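Local coordinates for cytochrome c7 (Geobacter sulfurreducens, PDB 3H4N), which carries electrons through covalently bound c-type haems and belongs to a cytochrome family involved in Fe(III) respiration, at the protoporphyrin IX containing Fe site. Residues are numbered along the deposited sequence; one frame, centred on the assembly and turned at random.

The protoporphyrin IX containing Fe site. Residues 7-11, 14, 43-45, 48-49, 52-53, 56, 63-66, 69-70. With HEM (protoporphyrin IX containing Fe), chain B.
This is a bis-histidine c-type haem site. Its binding motif is CXXCH, formed by Cys66, Cys69 and His70. Iron is held between two imidazoles. His70 NE2 binds FE at 2.0 Å, and His49 NE2 binds at 2.1 Å from the opposite face. The two nitrogens subtend 176° at the metal, so the axial pair is nearly straight and the iron is near octahedral. Thioether bonds fix the porphyrin to the chain: Cys66 SG joins CAB, and Cys69 SG joins CAC, the former vinyl carbons. Both sulfurs lie anti to their own carbonyl carbons.

Lys10 grips one propionate twice. Its backbone N donates to HEM O2A at 2.8 Å, with 160° at the hydrogen. Its NZ forms a salt bridge to the same oxygen. The side chain starts in the crowded position (chi1 65°) and bends at chi3 and chi4, curling back over the carboxylate. An alanine here would remove NZ and its salt bridge, and would probably leave that propionate held less firmly, by the backbone N-H of this residue. The other propionate reaches Met43 O through a water, which sits 2.9 Å from HEM O1D.

Helix 45-59 lies against the His49 face of the haem. There Ala48 CB packs over the pyrrole ring containing ND, and the Lys45 side chain runs along the ring containing NA. Lys45 O sits above one face of the His49 imidazole, offset toward its rim. Farther out, His56 ND1 donates to Pro63 O at 2.7 Å, tying this helix to the segment leading into the CXXCH motif. On the His70 side, Asn11 ND2 lies 3.2 Å above the imidazole plane of His70, over the ring centre.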
# COMPACT_ATOMS: atom_id res chain seq x y z
N LEU A 7 7.16 -5.63 1.76
CA LEU A 7 6.62 -6.21 0.54
C LEU A 7 7.79 -6.39 -0.41
O LEU A 7 8.37 -5.42 -0.91
CB LEU A 7 5.53 -5.31 -0.06
CG LEU A 7 4.37 -5.02 0.91
CD1 LEU A 7 3.46 -3.91 0.38
CD2 LEU A 7 3.58 -6.31 1.20
N GLU A 8 8.18 -7.63 -0.64
CA GLU A 8 9.38 -7.90 -1.41
C GLU A 8 9.20 -7.66 -2.89
O GLU A 8 8.19 -7.99 -3.48
CB GLU A 8 9.86 -9.34 -1.19
CG GLU A 8 10.31 -9.60 0.24
CD GLU A 8 10.88 -10.99 0.45
OE1 GLU A 8 11.19 -11.69 -0.53
OE2 GLU A 8 11.03 -11.38 1.62
N ALA A 9 10.23 -7.10 -3.50
CA ALA A 9 10.21 -6.80 -4.93
C ALA A 9 11.65 -6.86 -5.43
O ALA A 9 12.55 -6.38 -4.77
CB ALA A 9 9.60 -5.42 -5.17
N LYS A 10 11.86 -7.46 -6.59
CA LYS A 10 13.22 -7.67 -7.06
C LYS A 10 13.96 -6.36 -7.37
O LYS A 10 15.18 -6.32 -7.33
CB LYS A 10 13.23 -8.61 -8.27
CG LYS A 10 12.55 -8.05 -9.49
CD LYS A 10 12.74 -8.97 -10.69
CE LYS A 10 12.22 -10.40 -10.44
NZ LYS A 10 10.84 -10.43 -9.85
N ASN A 11 13.20 -5.31 -7.66
CA ASN A 11 13.74 -3.97 -7.93
C ASN A 11 13.88 -3.08 -6.68
O ASN A 11 14.23 -1.92 -6.78
CB ASN A 11 12.89 -3.26 -9.01
CG ASN A 11 11.43 -3.12 -8.61
OD1 ASN A 11 10.82 -4.05 -8.10
ND2 ASN A 11 10.87 -1.95 -8.86
N VAL A 14 9.55 -2.75 -0.64
CA VAL A 14 8.71 -1.63 -0.28
C VAL A 14 8.26 -1.81 1.16
O VAL A 14 7.74 -2.87 1.51
CB VAL A 14 7.48 -1.59 -1.20
CG1 VAL A 14 6.58 -0.40 -0.87
CG2 VAL A 14 7.90 -1.55 -2.67
N MET A 43 -1.95 -9.50 -3.50
CA MET A 43 -0.80 -8.60 -3.43
C MET A 43 0.24 -8.94 -4.49
O MET A 43 0.61 -10.09 -4.70
CB MET A 43 -0.14 -8.65 -2.05
CG MET A 43 0.97 -7.62 -1.83
SD MET A 43 0.53 -5.91 -2.20
CE MET A 43 -0.76 -5.67 -0.97
N GLY A 44 0.72 -7.90 -5.14
CA GLY A 44 1.70 -7.99 -6.21
C GLY A 44 1.75 -6.68 -6.95
O GLY A 44 1.15 -5.70 -6.51
N LYS A 45 2.45 -6.65 -8.07
CA LYS A 45 2.60 -5.47 -8.89
C LYS A 45 1.25 -4.89 -9.33
O LYS A 45 1.06 -3.68 -9.23
CB LYS A 45 3.45 -5.86 -10.10
CG LYS A 45 3.59 -4.81 -11.17
CD LYS A 45 4.50 -5.28 -12.32
CE LYS A 45 3.98 -6.51 -13.02
NZ LYS A 45 4.19 -6.52 -14.48
N ALA A 48 -0.55 -3.34 -6.27
CA ALA A 48 0.13 -2.18 -5.70
C ALA A 48 0.07 -0.95 -6.60
O ALA A 48 -0.19 0.18 -6.15
CB ALA A 48 1.56 -2.52 -5.39
N HIS A 49 0.31 -1.15 -7.88
CA HIS A 49 0.35 -0.05 -8.82
C HIS A 49 -1.05 0.50 -9.14
O HIS A 49 -1.17 1.58 -9.72
CB HIS A 49 1.06 -0.45 -10.09
CG HIS A 49 2.51 -0.82 -9.94
ND1 HIS A 49 3.29 -1.46 -10.88
CD2 HIS A 49 3.29 -0.65 -8.86
CE1 HIS A 49 4.51 -1.62 -10.38
NE2 HIS A 49 4.53 -1.14 -9.16
N CYS A 52 -2.24 1.20 -4.23
CA CYS A 52 -1.30 2.01 -3.45
C CYS A 52 -1.07 3.36 -4.13
O CYS A 52 -1.34 4.42 -3.57
CB CYS A 52 0.05 1.29 -3.25
SG CYS A 52 0.03 -0.40 -2.62
N THR A 53 -0.59 3.32 -5.37
CA THR A 53 -0.31 4.54 -6.10
C THR A 53 -1.59 5.36 -6.30
O THR A 53 -1.57 6.59 -6.23
CB THR A 53 0.36 4.21 -7.44
OG1 THR A 53 1.52 3.39 -7.20
CG2 THR A 53 0.91 5.45 -8.16
N HIS A 56 -2.43 7.46 -3.20
CA HIS A 56 -1.45 8.52 -3.00
C HIS A 56 -1.71 9.68 -3.97
O HIS A 56 -1.63 10.86 -3.59
CB HIS A 56 -0.02 7.99 -3.17
CG HIS A 56 0.37 7.00 -2.13
ND1 HIS A 56 1.45 6.15 -2.29
CD2 HIS A 56 -0.17 6.68 -0.92
CE1 HIS A 56 1.57 5.38 -1.22
NE2 HIS A 56 0.60 5.70 -0.37
N PRO A 63 4.14 8.32 -1.56
CA PRO A 63 5.05 8.07 -2.69
C PRO A 63 4.33 7.72 -3.99
O PRO A 63 3.43 6.87 -4.04
CB PRO A 63 5.89 6.88 -2.19
CG PRO A 63 5.05 6.21 -1.18
CD PRO A 63 4.27 7.28 -0.51
N THR A 64 4.74 8.39 -5.07
CA THR A 64 4.18 8.11 -6.39
C THR A 64 5.22 7.75 -7.47
O THR A 64 4.83 7.37 -8.58
CB THR A 64 3.38 9.32 -6.89
OG1 THR A 64 4.27 10.44 -6.99
CG2 THR A 64 2.30 9.74 -5.87
N LYS A 65 6.50 7.90 -7.17
CA LYS A 65 7.58 7.60 -8.12
C LYS A 65 8.24 6.29 -7.71
O LYS A 65 8.27 5.92 -6.53
CB LYS A 65 8.60 8.74 -8.14
CG LYS A 65 7.95 10.13 -8.27
CD LYS A 65 8.54 10.96 -9.39
CE LYS A 65 7.94 12.36 -9.42
NZ LYS A 65 8.47 13.15 -10.56
N CYS A 66 8.78 5.55 -8.68
CA CYS A 66 9.25 4.18 -8.42
C CYS A 66 10.15 4.06 -7.21
O CYS A 66 9.90 3.23 -6.34
CB CYS A 66 10.00 3.61 -9.63
SG CYS A 66 9.35 3.96 -11.28
N CYS A 69 8.96 4.24 -3.45
CA CYS A 69 8.54 2.99 -2.82
C CYS A 69 9.62 1.92 -2.80
O CYS A 69 9.87 1.31 -1.76
CB CYS A 69 7.31 2.43 -3.52
SG CYS A 69 5.83 3.39 -3.17
N HIS A 70 10.21 1.65 -3.96
CA HIS A 70 11.19 0.56 -4.15
C HIS A 70 12.57 1.02 -3.72
O HIS A 70 13.15 1.90 -4.35
CB HIS A 70 11.22 0.14 -5.63
CG HIS A 70 9.96 -0.53 -6.09
ND1 HIS A 70 9.63 -1.81 -5.71
CD2 HIS A 70 8.95 -0.11 -6.90
CE1 HIS A 70 8.46 -2.14 -6.25
NE2 HIS A 70 8.03 -1.12 -6.98
CHA HEM B . 5.77 -4.46 -7.62
CHB HEM B . 8.28 -1.71 -10.71
CHC HEM B . 6.19 2.14 -8.71
CHD HEM B . 4.95 -0.52 -4.91
C1A HEM B . 6.62 -4.09 -8.64
C2A HEM B . 7.36 -4.97 -9.51
C3A HEM B . 8.06 -4.20 -10.36
C4A HEM B . 7.76 -2.81 -10.06
CMA HEM B . 9.02 -4.64 -11.48
CAA HEM B . 7.37 -6.52 -9.42
CBA HEM B . 8.47 -6.92 -8.44
CGA HEM B . 8.62 -8.41 -8.23
O1A HEM B . 7.65 -9.18 -8.45
O2A HEM B . 9.71 -8.85 -7.79
C1B HEM B . 7.88 -0.41 -10.47
C2B HEM B . 8.18 0.74 -11.30
C3B HEM B . 7.60 1.81 -10.74
C4B HEM B . 6.91 1.34 -9.56
CMB HEM B . 9.07 0.67 -12.56
CAB HEM B . 7.57 3.27 -11.25
CBB HEM B . 7.08 3.46 -12.51
C1C HEM B . 5.71 1.78 -7.47
C2C HEM B . 5.21 2.69 -6.46
C3C HEM B . 4.88 1.94 -5.39
C4C HEM B . 5.14 0.55 -5.71
CMC HEM B . 5.14 4.21 -6.62
CAC HEM B . 4.30 2.38 -4.02
CBC HEM B . 3.22 3.21 -3.99
C1D HEM B . 5.02 -1.82 -5.32
C2D HEM B . 4.59 -2.91 -4.51
C3D HEM B . 4.81 -4.13 -5.35
C4D HEM B . 5.36 -3.66 -6.59
CMD HEM B . 4.02 -2.85 -3.10
CAD HEM B . 4.46 -5.56 -4.94
CBD HEM B . 5.51 -6.26 -4.08
CGD HEM B . 4.99 -7.59 -3.51
O1D HEM B . 3.78 -7.89 -3.58
O2D HEM B . 5.77 -8.42 -2.95
NA HEM B . 6.88 -2.78 -8.98
NB HEM B . 7.09 -0.01 -9.42
NC HEM B . 5.66 0.50 -6.97
ND HEM B . 5.48 -2.29 -6.54
FE HEM B . 6.26 -1.13 -8.00
O HOH W 1 3.46 -10.73 -3.92